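Local coordinates for sulfur oxygenase/reductase (Halothiobacillus neapolitanus, PDB 6QPA) that catalyses the oxygen-dependent disproportionation of elemental sulfur at a mononuclear non-haem iron centre, yielding oxidised sulfur species together with sulfide, at the interface of chains A and B and the interface of chains A and C. Numbering follows the deposited sequence. Chains: chain A/B/C, Sulfur oxygenase/reductase.

Contact 1: the interface of chains A and B. Residues chain A 67, 70-73; chain B 70-73, 111.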
ATOM      1  N   MET A  67     -15.278 -16.861  32.900  1.00 34.31           N
ATOM      2  CA  MET A  67     -15.796 -17.238  31.595  1.00 32.21           C
ATOM      3  C   MET A  67     -16.617 -16.111  30.972  1.00 35.90           C
ATOM      4  O   MET A  67     -17.457 -16.374  30.102  1.00 36.86           O
ATOM      5  CB  MET A  67     -16.641 -18.514  31.707  1.00 26.74           C
ATOM      6  CG  MET A  67     -15.908 -19.719  32.299  1.00 30.74           C
ATOM      7  SD  MET A  67     -17.001 -21.130  32.680  1.00 36.01           S
ATOM      8  CE  MET A  67     -17.385 -21.698  31.014  1.00 33.72           C
ATOM      9  N   THR A  70     -16.971 -16.110  27.145  1.00 47.81           N
ATOM     10  CA  THR A  70     -17.294 -17.328  26.413  1.00 41.79           C
ATOM     11  C   THR A  70     -18.576 -18.015  26.853  1.00 35.48           C
ATOM     12  O   THR A  70     -19.119 -18.805  26.083  1.00 37.75           O
ATOM     13  CB  THR A  70     -16.142 -18.330  26.544  1.00 45.31           C
ATOM     14  OG1 THR A  70     -15.935 -18.595  27.930  1.00 50.73           O
ATOM     15  CG2 THR A  70     -14.864 -17.744  25.982  1.00 51.13           C
ATOM     16  N   LEU A  71     -19.065 -17.747  28.053  1.00 32.56           N
ATOM     17  CA  LEU A  71     -20.242 -18.422  28.570  1.00 38.04           C
ATOM     18  C   LEU A  71     -21.452 -17.971  27.774  1.00 39.63           C
ATOM     19  O   LEU A  71     -21.721 -16.771  27.682  1.00 38.82           O
ATOM     20  CB  LEU A  71     -20.389 -18.089  30.049  1.00 30.30           C
ATOM     21  CG  LEU A  71     -21.252 -18.818  31.051  1.00 37.23           C
ATOM     22  CD1 LEU A  71     -21.053 -20.312  31.002  1.00 27.96           C
ATOM     23  CD2 LEU A  71     -20.852 -18.286  32.415  1.00 34.30           C
ATOM     24  N   ASN A  72     -22.155 -18.917  27.158  1.00 32.54           N
ATOM     25  CA  ASN A  72     -23.389 -18.563  26.464  1.00 34.35           C
ATOM     26  C   ASN A  72     -24.289 -19.781  26.310  1.00 38.31           C
ATOM     27  O   ASN A  72     -23.981 -20.675  25.510  1.00 41.39           O
ATOM     28  CB  ASN A  72     -23.111 -17.988  25.078  1.00 33.63           C
ATOM     29  CG  ASN A  72     -24.395 -17.604  24.371  1.00 47.91           C
ATOM     30  OD1 ASN A  72     -25.113 -16.717  24.830  1.00 36.44           O
ATOM     31  ND2 ASN A  72     -24.727 -18.314  23.289  1.00 47.98           N
ATOM     32  N   PRO A  73     -25.422 -19.844  27.018  1.00 34.42           N
ATOM     33  CA  PRO A  73     -25.936 -18.789  27.892  1.00 32.23           C
ATOM     34  C   PRO A  73     -25.166 -18.638  29.203  1.00 31.23           C
ATOM     35  O   PRO A  73     -24.369 -19.488  29.590  1.00 33.79           O
ATOM     36  CB  PRO A  73     -27.363 -19.257  28.183  1.00 35.03           C
ATOM     37  CG  PRO A  73     -27.232 -20.750  28.210  1.00 34.31           C
ATOM     38  CD  PRO A  73     -26.239 -21.072  27.113  1.00 31.02           C
TER
ATOM     39  N   THR B  70     -22.703 -20.606  18.616  1.00 44.85           N
ATOM     40  CA  THR B  70     -22.751 -19.716  19.759  1.00 46.77           C
ATOM     41  C   THR B  70     -22.893 -20.429  21.087  1.00 41.25           C
ATOM     42  O   THR B  70     -22.541 -19.855  22.125  1.00 38.12           O
ATOM     43  CB  THR B  70     -23.931 -18.750  19.592  1.00 43.80           C
ATOM     44  OG1 THR B  70     -25.140 -19.509  19.518  1.00 45.42           O
ATOM     45  CG2 THR B  70     -23.777 -18.021  18.283  1.00 46.49           C
ATOM     46  N   LEU B  71     -23.376 -21.658  21.079  1.00 35.49           N
ATOM     47  CA  LEU B  71     -23.682 -22.379  22.300  1.00 33.86           C
ATOM     48  C   LEU B  71     -22.402 -22.756  23.020  1.00 39.37           C
ATOM     49  O   LEU B  71     -21.533 -23.411  22.438  1.00 36.69           O
ATOM     50  CB  LEU B  71     -24.491 -23.609  21.935  1.00 36.25           C
ATOM     51  CG  LEU B  71     -25.297 -24.361  22.963  1.00 42.25           C
ATOM     52  CD1 LEU B  71     -26.182 -23.421  23.762  1.00 38.53           C
ATOM     53  CD2 LEU B  71     -26.124 -25.323  22.146  1.00 41.78           C
ATOM     54  N   ASN B  72     -22.263 -22.318  24.260  1.00 31.60           N
ATOM     55  CA  ASN B  72     -21.106 -22.750  25.040  1.00 33.72           C
ATOM     56  C   ASN B  72     -21.386 -22.596  26.531  1.00 35.07           C
ATOM     57  O   ASN B  72     -21.507 -21.471  27.023  1.00 41.44           O
ATOM     58  CB  ASN B  72     -19.845 -21.964  24.670  1.00 34.80           C
ATOM     59  CG  ASN B  72     -18.631 -22.434  25.468  1.00 48.58           C
ATOM     60  OD1 ASN B  72     -18.211 -23.593  25.361  1.00 42.14           O
ATOM     61  ND2 ASN B  72     -18.088 -21.551  26.296  1.00 47.35           N
ATOM     62  N   PRO B  73     -21.497 -23.694  27.287  1.00 36.43           N
ATOM     63  CA  PRO B  73     -21.293 -25.063  26.825  1.00 33.15           C
ATOM     64  C   PRO B  73     -22.431 -25.567  25.948  1.00 31.96           C
ATOM     65  O   PRO B  73     -23.477 -24.938  25.853  1.00 30.26           O
ATOM     66  CB  PRO B  73     -21.241 -25.855  28.127  1.00 34.32           C
ATOM     67  CG  PRO B  73     -22.183 -25.121  29.008  1.00 34.40           C
ATOM     68  CD  PRO B  73     -21.970 -23.659  28.681  1.00 33.77           C
ATOM     69  N   ILE B 111     -17.844 -28.782  31.379  1.00 29.71           N
ATOM     70  CA  ILE B 111     -18.244 -27.624  32.154  1.00 36.45           C
ATOM     71  C   ILE B 111     -19.302 -27.965  33.195  1.00 40.45           C
ATOM     72  O   ILE B 111     -19.300 -27.370  34.283  1.00 37.95           O
ATOM     73  CB  ILE B 111     -18.738 -26.506  31.213  1.00 34.14           C
ATOM     74  CG1 ILE B 111     -17.546 -25.867  30.480  1.00 30.11           C
ATOM     75  CG2 ILE B 111     -19.594 -25.470  31.964  1.00 33.21           C
ATOM     76  CD1 ILE B 111     -17.962 -25.023  29.291  1.00 34.66           C
TER

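Contact 2: the interface of chains A and C. Residues chain A 130-134, 155, 157; chain C 151, 191-194, 260, 264.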
ATOM      1  N   MET A 130     -21.871  -2.413  52.157  1.00 30.35           N
ATOM      2  CA  MET A 130     -21.425  -1.043  52.392  1.00 32.58           C
ATOM      3  C   MET A 130     -20.447  -0.671  51.296  1.00 32.57           C
ATOM      4  O   MET A 130     -20.164  -1.457  50.389  1.00 33.56           O
ATOM      5  CB  MET A 130     -20.776  -0.884  53.769  1.00 25.26           C
ATOM      6  CG  MET A 130     -19.549  -1.789  53.947  1.00 31.41           C
ATOM      7  SD  MET A 130     -18.761  -1.657  55.577  1.00 36.85           S
ATOM      8  CE  MET A 130     -19.846  -2.666  56.572  1.00 46.26           C
ATOM      9  N   SER A 131     -19.928   0.538  51.385  1.00 27.29           N
ATOM     10  CA  SER A 131     -18.886   0.951  50.468  1.00 30.36           C
ATOM     11  C   SER A 131     -17.652   1.360  51.265  1.00 25.79           C
ATOM     12  O   SER A 131     -17.689   1.458  52.498  1.00 26.34           O
ATOM     13  CB  SER A 131     -19.381   2.078  49.561  1.00 30.36           C
ATOM     14  OG  SER A 131     -19.390   3.287  50.286  1.00 34.95           O
ATOM     15  N   MET A 132     -16.553   1.576  50.531  1.00 29.66           N
ATOM     16  CA  MET A 132     -15.275   1.962  51.136  1.00 32.76           C
ATOM     17  C   MET A 132     -15.408   3.203  52.018  1.00 28.34           C
ATOM     18  O   MET A 132     -14.839   3.262  53.115  1.00 26.09           O
ATOM     19  CB  MET A 132     -14.226   2.220  50.047  1.00 38.58           C
ATOM     20  CG  MET A 132     -13.715   1.004  49.290  1.00 53.02           C
ATOM     21  SD  MET A 132     -12.643  -0.070  50.282  1.00 79.99           S
ATOM     22  CE  MET A 132     -11.769  -0.994  49.010  1.00 82.45           C
ATOM     23  N   THR A 133     -16.095   4.238  51.524  1.00 30.40           N
ATOM     24  CA  THR A 133     -16.197   5.465  52.305  1.00 31.66           C
ATOM     25  C   THR A 133     -17.084   5.302  53.534  1.00 32.26           C
ATOM     26  O   THR A 133     -17.109   6.206  54.382  1.00 27.97           O
ATOM     27  CB  THR A 133     -16.691   6.633  51.429  1.00 35.06           C
ATOM     28  OG1 THR A 133     -17.902   6.275  50.769  1.00 32.41           O
ATOM     29  CG2 THR A 133     -15.638   7.004  50.380  1.00 28.10           C
ATOM     30  N   ASP A 134     -17.792   4.170  53.664  1.00 30.89           N
ATOM     31  CA  ASP A 134     -18.532   3.853  54.882  1.00 27.79           C
ATOM     32  C   ASP A 134     -17.674   3.170  55.942  1.00 27.86           C
ATOM     33  O   ASP A 134     -18.085   3.091  57.110  1.00 27.79           O
ATOM     34  CB  ASP A 134     -19.717   2.934  54.573  1.00 30.70           C
ATOM     35  CG  ASP A 134     -20.684   3.542  53.566  1.00 34.11           C
ATOM     36  OD1 ASP A 134     -20.836   4.776  53.564  1.00 40.75           O
ATOM     37  OD2 ASP A 134     -21.295   2.789  52.776  1.00 37.61           O
ATOM     38  N   SER A 155     -20.740  -3.124  48.257  1.00 30.40           N
ATOM     39  CA  SER A 155     -21.949  -3.077  47.430  1.00 27.64           C
ATOM     40  C   SER A 155     -21.591  -3.155  45.953  1.00 31.07           C
ATOM     41  O   SER A 155     -20.797  -2.350  45.461  1.00 31.57           O
ATOM     42  CB  SER A 155     -22.720  -1.789  47.725  1.00 28.39           C
ATOM     43  OG  SER A 155     -23.937  -1.749  46.998  1.00 39.79           O
ATOM     44  N   GLN A 157     -19.588  -4.887  44.375  1.00 33.31           N
ATOM     45  CA  GLN A 157     -18.137  -4.926  44.141  1.00 33.55           C
ATOM     46  C   GLN A 157     -17.505  -6.109  44.881  1.00 33.17           C
ATOM     47  O   GLN A 157     -16.550  -5.953  45.644  1.00 32.81           O
ATOM     48  CB  GLN A 157     -17.449  -3.631  44.585  1.00 31.89           C
ATOM     49  CG  GLN A 157     -17.631  -2.412  43.694  1.00 58.64           C
ATOM     50  CD  GLN A 157     -17.034  -1.122  44.308  1.00 71.06           C
ATOM     51  OE1 GLN A 157     -16.189  -1.168  45.217  1.00 71.70           O
ATOM     52  NE2 GLN A 157     -17.474   0.031  43.796  1.00 66.46           N
TER
ATOM     53  N   LYS C 151     -18.829   9.746  57.482  1.00 24.74           N
ATOM     54  CA  LYS C 151     -18.578   9.233  56.142  1.00 29.26           C
ATOM     55  C   LYS C 151     -17.378   9.971  55.558  1.00 28.93           C
ATOM     56  O   LYS C 151     -17.151  11.145  55.846  1.00 29.35           O
ATOM     57  CB  LYS C 151     -19.793   9.453  55.236  1.00 24.98           C
ATOM     58  CG  LYS C 151     -21.074   8.761  55.746  1.00 28.77           C
ATOM     59  CD  LYS C 151     -20.839   7.253  55.952  1.00 23.41           C
ATOM     60  CE  LYS C 151     -22.191   6.525  56.114  1.00 27.58           C
ATOM     61  NZ  LYS C 151     -22.821   6.402  54.758  1.00 32.61           N
ATOM     62  N   PRO C 191     -25.557   2.247  50.876  1.00 32.90           N
ATOM     63  CA  PRO C 191     -24.091   2.279  50.792  1.00 33.66           C
ATOM     64  C   PRO C 191     -23.572   3.470  49.998  1.00 31.74           C
ATOM     65  O   PRO C 191     -24.120   3.867  48.962  1.00 29.74           O
ATOM     66  CB  PRO C 191     -23.732   0.945  50.123  1.00 35.39           C
ATOM     67  CG  PRO C 191     -25.014   0.336  49.680  1.00 38.99           C
ATOM     68  CD  PRO C 191     -26.137   0.972  50.410  1.00 29.34           C
ATOM     69  N   GLY C 192     -22.471   4.019  50.484  1.00 28.43           N
ATOM     70  CA  GLY C 192     -21.790   5.054  49.750  1.00 25.96           C
ATOM     71  C   GLY C 192     -22.401   6.430  49.852  1.00 28.93           C
ATOM     72  O   GLY C 192     -21.978   7.318  49.110  1.00 24.93           O
ATOM     73  N   MET C 193     -23.408   6.626  50.707  1.00 28.65           N
ATOM     74  CA  MET C 193     -23.998   7.943  50.868  1.00 29.47           C
ATOM     75  C   MET C 193     -23.119   8.769  51.795  1.00 32.05           C
ATOM     76  O   MET C 193     -23.021   8.480  52.995  1.00 31.22           O
ATOM     77  CB  MET C 193     -25.403   7.922  51.457  1.00 29.77           C
ATOM     78  CG  MET C 193     -25.724   9.439  51.722  1.00 41.83           C
ATOM     79  SD  MET C 193     -27.344   9.959  52.082  1.00 63.06           S
ATOM     80  CE  MET C 193     -28.093   9.839  50.491  1.00 79.12           C
ATOM     81  N   VAL C 194     -22.539   9.832  51.263  1.00 31.47           N
ATOM     82  CA  VAL C 194     -21.545  10.577  52.017  1.00 27.14           C
ATOM     83  C   VAL C 194     -22.170  11.682  52.869  1.00 28.43           C
ATOM     84  O   VAL C 194     -21.769  11.879  54.022  1.00 32.69           O
ATOM     85  CB  VAL C 194     -20.495  11.093  51.023  1.00 26.46           C
ATOM     86  CG1 VAL C 194     -19.593  12.119  51.676  1.00 21.22           C
ATOM     87  CG2 VAL C 194     -19.662   9.897  50.514  1.00 25.89           C
ATOM     88  N   GLU C 260     -20.108   8.305  47.043  1.00 27.41           N
ATOM     89  CA  GLU C 260     -18.744   7.846  46.793  1.00 28.21           C
ATOM     90  C   GLU C 260     -18.380   7.924  45.313  1.00 30.77           C
ATOM     91  O   GLU C 260     -17.235   8.252  44.967  1.00 29.44           O
ATOM     92  CB  GLU C 260     -18.558   6.414  47.305  1.00 26.08           C
ATOM     93  CG  GLU C 260     -17.155   5.846  46.967  1.00 25.53           C
ATOM     94  CD  GLU C 260     -16.890   4.499  47.614  1.00 33.47           C
ATOM     95  OE1 GLU C 260     -16.440   3.565  46.904  1.00 35.08           O
ATOM     96  OE2 GLU C 260     -17.140   4.372  48.835  1.00 30.60           O
ATOM     97  N   HIS C 264     -22.533   4.519  42.929  1.00 27.78           N
ATOM     98  CA  HIS C 264     -23.219   4.555  44.219  1.00 28.42           C
ATOM     99  C   HIS C 264     -24.367   5.550  44.200  1.00 30.28           C
ATOM    100  O   HIS C 264     -25.415   5.311  44.810  1.00 28.03           O
ATOM    101  CB  HIS C 264     -22.246   4.903  45.347  1.00 23.26           C
ATOM    102  CG  HIS C 264     -21.274   3.807  45.640  1.00 29.33           C
ATOM    103  ND1 HIS C 264     -20.015   3.761  45.079  1.00 29.59           N
ATOM    104  CD2 HIS C 264     -21.382   2.704  46.426  1.00 29.30           C
ATOM    105  CE1 HIS C 264     -19.391   2.672  45.500  1.00 32.48           C
ATOM    106  NE2 HIS C 264     -20.205   2.007  46.305  1.00 31.68           N
TER
HETATM  107  O   HOH W   1     -19.401  -0.482  47.141  1.00 31.62           O
HETATM  108  O   HOH W   2     -16.660   1.118  47.626  1.00 33.05           O

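Contact 1: the interface of chains A and B
Two copies of the same short loop run antiparallel here across a two-fold, so nearly everything said of one chain holds for the other.

The backbone hydrogen bonds come first. A:Asn72 and B:Asn72 form an isolated antiparallel bridge: A:Asn72 N gives its N-H to B:Asn72 O at 2.6 Å, and B:Asn72 N returns the bond to A:Asn72 O at 2.7 Å. Both are nearly straight and lie in the plane of the accepting carbonyl. The pairing is tight, since A:Asn72 O and B:Asn72 O, which can only accept, are pressed to 3.0 Å, a clash that the two short N-H bonds probably offset. On each chain the next residue is a proline after a cis peptide bond.

Side-chain amides bracket the bridge. Each asparagine sets CG anti to its own backbone N (chi1 -179° in both), which sends the amide alongside the partner's Thr70. B:Asn72 ND2 donates to the backbone A:Thr70 O at 2.9 Å, and A:Asn72 ND2 does the same to B:Thr70 O at 2.9 Å. The acceptor lies close to the plane of each amide, but the donor stands well above the plane of the threonine carbonyl, 66° out of it for B:Asn72, so it misses the lone pairs. Each asparagine thus joins the other chain through main chain and side chain together.

Apolar packing is looser and peripheral. The leucine and proline side chains run alongside each other in the same direction: A:Pro73 CD rests 4.1 Å from B:Leu71 CD1, with its twin across the axis. Farther out, A:Met67 and B:Ile111 approach tip to tip. The methionine chain bends at its last torsion (chi3 72°), and its methyl A:Met67 CE meets the delta methyl B:Ile111 CD1 at 3.8 Å.

Contact 2: the interface of chains A and C
A turn resembling a capping box in chain A, the 3-10 stretch 132-134 that leads into helix 135-144, docks on loop residues and helix 262-269 of chain C. Inside the turn, A:Ser131 N gives its N-H to the carboxylate A:Asp134 OD2 at 3.0 Å.

The main grip is on C:Glu260. Its chain is extended, CG anti to the backbone N (chi1 176°), and pushes one oxygen into the turn. There C:Glu260 OE2 takes three donors: the hydroxyl A:Thr133 OG1 at 2.8 Å, on the anti lone pair, then the backbone A:Thr133 N at 2.9 Å and the hydroxyl A:Ser131 OG at 2.9 Å, these two from above the carboxylate plane. Both hydroxyls occupy the crowded position between backbone N and carbonyl carbon (chi1 77° for A:Ser131), which turns them towards the glutamate. The A:Thr133 N-H, at the start of a helical stretch, would be expected to help stabilise the glutamate's negative charge. An alanine at C:Glu260 would remove the shared acceptor, and would probably loosen the turn's hold on chain C.

A:Asp134 OD2 receives C:Gly192 N at 2.9 Å on its syn lone pair. A:Asp134 OD1 forms a salt bridge with C:Lys151 NZ at 2.8 Å, the ammonium standing above the carboxylate plane. The lysine is bent at chi2 and chi4, and its NZ also donates to the carbonyl C:Met193 O, which steadies it.

Two waters, in contact with each other, fill the other flank. One sits in plane at the edge of the C:His264 ring, hydrogen-bonded to NE2, and also meets A:Ser155 O; the second lies 2.6 Å from C:Glu260 OE1 and also meets the N-H of A:Met132, a poorly ordered residue. C:Pro191 CG packs on A:Ser155 CB.

Together the charged, hydroxyl and water-borne links fix the start of a chain A helix against its neighbour, probably helping to hold the 24-subunit particle together.

Contact 1 and contact 2 lie about 34 Å apart, measured between the centres of their C-alpha atoms, and share no residue; chain A is what joins them. Contact 1 uses mainly the loop just before strand 74-82 and is two-fold symmetric, so it closes a pair. Contact 2 sets the start of helix 135-144 against a different surface of the next copy, around strand 193-204 and helix 262-269, and is not an exact two-fold. Since every subunit carries both of these surfaces, such a contact can pass from pair to pair. The combination fits the closed 24-subunit assembly typical of sulfur oxygenase reductases.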